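Local coordinates for mucin-like protocadherin (Homo sapiens, PDB 6OAE), which probably joins neighbouring microvilli of epithelial cells through calcium-dependent heterophilic adhesion to the cadherin CDHR2, so controlling how microvilli pack at the apical membrane, at residues E14-T19 / L91-N96. Numbering follows the deposited sequence.
Sequences EVEENT and LDVNDN. With CA (calcium ion), chain C; CA (calcium ion), chain D; CA (calcium ion), chain E.
Leu-91 lays its two methyl groups against the carboxylate end of Glu-14, CD2 lying 4.0 Å from Glu-14 CD, while its CB rests near the backbone of Glu-16. An alanine here would lose both methyls and would probably open a gap beside the carboxylate of Glu-14, leaving that side chain freer to swing. Beside it the last residues of strands 12-16 and 79-91 pair in parallel: Leu-91 N donates to Val-15 O (3.0 Å), and Glu-17 N returns a nearly straight bond to Leu-91 O (170°). The chain of 14-19 then folds into a type II turn, whose Glu-16 O accepts from both the backbone N-H and the OG1 hydroxyl of Thr-19.

Glu-17 carries the contact into the metal site. Its CG sits between backbone N and carbonyl carbon (chi1 59°), and a glutamate is long enough to reach two calcium ions from the turn, one on each oxygen. OE1 binds the first, with Asp-92 OD1, Val-93 O and Asp-95 OD1; its anti lone pair also accepts from Val-93 N (2.8 Å), and with a calcium on each oxygen this bond helps fix the rotation of the group. Val-93 suits its place by laying aliphatic CG2 on Glu-17 CG (3.8 Å). OE2 binds the second ion, as does Asp-95 OD2. The two acids meet tip to tip, their planes 64° apart, a closeness of like charges that the calcium ions presumably make tolerable. An amide suits position 18: Asn-18 ND2 donates to Asp-95 OD2 (2.9 Å) from above the carboxylate plane, and OD1 accepts from a water on the second calcium.

Asn-94 OD1 and Asn-96 O grip a third ion. Glutamate after the first strand and the DxNDN sequence after the last are the hallmark of the calcium-bound linker between consecutive cadherin repeats, here EC1 and EC2.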
loop_
_atom_site.group_PDB
_atom_site.type_symbol
_atom_site.label_atom_id
_atom_site.label_comp_id
_atom_site.label_asym_id
_atom_site.label_seq_id
_atom_site.Cartn_x
_atom_site.Cartn_y
_atom_site.Cartn_z
ATOM N N GLU A 14 -2.047 4.878 -18.806
ATOM C CA GLU A 14 -2.278 4.702 -17.369
ATOM C C GLU A 14 -3.074 3.425 -17.226
ATOM O O GLU A 14 -4.083 3.318 -17.915
ATOM C CB GLU A 14 -2.993 5.908 -16.781
ATOM C CG GLU A 14 -2.049 7.041 -16.476
ATOM C CD GLU A 14 -2.677 8.125 -15.633
ATOM O OE1 GLU A 14 -3.917 8.090 -15.453
ATOM O OE2 GLU A 14 -1.921 8.978 -15.152
ATOM N N VAL A 15 -2.591 2.491 -16.403
ATOM C CA VAL A 15 -3.247 1.174 -16.172
ATOM C C VAL A 15 -3.317 0.971 -14.660
ATOM O O VAL A 15 -2.288 1.017 -14.028
ATOM C CB VAL A 15 -2.507 0.021 -16.879
ATOM C CG1 VAL A 15 -3.188 -1.317 -16.632
ATOM C CG2 VAL A 15 -2.372 0.270 -18.386
ATOM N N GLU A 16 -4.510 0.752 -14.122
ATOM C CA GLU A 16 -4.673 0.421 -12.687
ATOM C C GLU A 16 -4.039 -0.940 -12.449
ATOM O O GLU A 16 -4.255 -1.848 -13.265
ATOM C CB GLU A 16 -6.132 0.363 -12.258
ATOM C CG GLU A 16 -6.842 1.676 -12.432
ATOM C CD GLU A 16 -8.020 1.885 -11.497
ATOM O OE1 GLU A 16 -8.580 0.883 -10.973
ATOM O OE2 GLU A 16 -8.362 3.046 -11.295
ATOM N N GLU A 17 -3.279 -1.075 -11.370
ATOM C CA GLU A 17 -2.664 -2.380 -11.036
ATOM C C GLU A 17 -3.782 -3.407 -10.899
ATOM O O GLU A 17 -4.933 -3.008 -10.597
ATOM C CB GLU A 17 -1.808 -2.300 -9.788
ATOM C CG GLU A 17 -2.553 -1.861 -8.548
ATOM C CD GLU A 17 -1.781 -2.138 -7.277
ATOM O OE1 GLU A 17 -2.030 -1.439 -6.284
ATOM O OE2 GLU A 17 -0.947 -3.049 -7.289
ATOM N N ASN A 18 -3.458 -4.676 -11.163
ATOM C CA ASN A 18 -4.384 -5.833 -11.091
ATOM C C ASN A 18 -5.378 -5.814 -12.262
ATOM O O ASN A 18 -6.260 -6.652 -12.253
ATOM C CB ASN A 18 -5.078 -5.924 -9.725
ATOM C CG ASN A 18 -4.064 -5.900 -8.603
ATOM O OD1 ASN A 18 -2.962 -6.429 -8.754
ATOM N ND2 ASN A 18 -4.416 -5.281 -7.484
ATOM N N THR A 19 -5.236 -4.919 -13.234
ATOM C CA THR A 19 -6.048 -4.934 -14.468
ATOM C C THR A 19 -5.379 -5.829 -15.507
ATOM O O THR A 19 -4.180 -5.636 -15.769
ATOM C CB THR A 19 -6.280 -3.529 -15.028
ATOM O OG1 THR A 19 -6.777 -2.771 -13.922
ATOM C CG2 THR A 19 -7.249 -3.530 -16.188
ATOM N N LEU A 91 -1.116 2.584 -11.806
ATOM C CA LEU A 91 -1.821 3.361 -10.763
ATOM C C LEU A 91 -2.040 2.457 -9.555
ATOM O O LEU A 91 -2.489 1.295 -9.722
ATOM C CB LEU A 91 -3.160 3.885 -11.278
ATOM C CG LEU A 91 -3.104 4.763 -12.523
ATOM C CD1 LEU A 91 -4.498 5.259 -12.880
ATOM C CD2 LEU A 91 -2.134 5.925 -12.350
ATOM N N ASP A 92 -1.745 2.990 -8.380
ATOM C CA ASP A 92 -1.905 2.252 -7.109
ATOM C C ASP A 92 -3.394 2.048 -6.827
ATOM O O ASP A 92 -4.223 2.987 -7.060
ATOM C CB ASP A 92 -1.204 2.963 -5.949
ATOM C CG ASP A 92 -1.341 2.190 -4.651
ATOM O OD1 ASP A 92 -1.237 0.911 -4.693
ATOM O OD2 ASP A 92 -1.598 2.851 -3.610
ATOM N N VAL A 93 -3.716 0.856 -6.357
ATOM C CA VAL A 93 -5.046 0.434 -5.854
ATOM C C VAL A 93 -4.845 0.059 -4.378
ATOM O O VAL A 93 -3.731 -0.418 -4.017
ATOM C CB VAL A 93 -5.588 -0.731 -6.706
ATOM C CG1 VAL A 93 -6.756 -1.464 -6.044
ATOM C CG2 VAL A 93 -5.973 -0.254 -8.110
ATOM N N ASN A 94 -5.858 0.276 -3.549
ATOM C CA ASN A 94 -5.845 -0.189 -2.139
ATOM C C ASN A 94 -6.091 -1.700 -2.174
ATOM O O ASN A 94 -7.257 -2.124 -2.022
ATOM C CB ASN A 94 -6.851 0.605 -1.283
ATOM C CG ASN A 94 -6.841 0.157 0.161
ATOM O OD1 ASN A 94 -5.959 -0.598 0.551
ATOM N ND2 ASN A 94 -7.814 0.604 0.948
ATOM N N ASP A 95 -5.041 -2.495 -2.401
ATOM C CA ASP A 95 -5.151 -3.962 -2.620
ATOM C C ASP A 95 -4.447 -4.756 -1.502
ATOM O O ASP A 95 -4.399 -6.005 -1.613
ATOM C CB ASP A 95 -4.643 -4.353 -4.020
ATOM C CG ASP A 95 -3.182 -4.077 -4.322
ATOM O OD1 ASP A 95 -2.596 -3.184 -3.684
ATOM O OD2 ASP A 95 -2.613 -4.765 -5.239
ATOM N N ASN A 96 -3.941 -4.079 -0.463
ATOM C CA ASN A 96 -3.238 -4.690 0.689
ATOM C C ASN A 96 -3.949 -4.276 1.978
ATOM O O ASN A 96 -4.416 -3.119 2.071
ATOM C CB ASN A 96 -1.754 -4.310 0.705
ATOM C CG ASN A 96 -1.001 -4.948 -0.447
ATOM O OD1 ASN A 96 -0.578 -6.094 -0.357
ATOM N ND2 ASN A 96 -0.831 -4.217 -1.527
HETATM CA CA CA C . -1.504 -1.194 -4.011
HETATM CA CA CA D . -0.440 -4.697 -5.675
HETATM CA CA CA E . -4.159 -0.848 2.064
HETATM O O HOH W 1 -0.908 -6.620 -7.046
#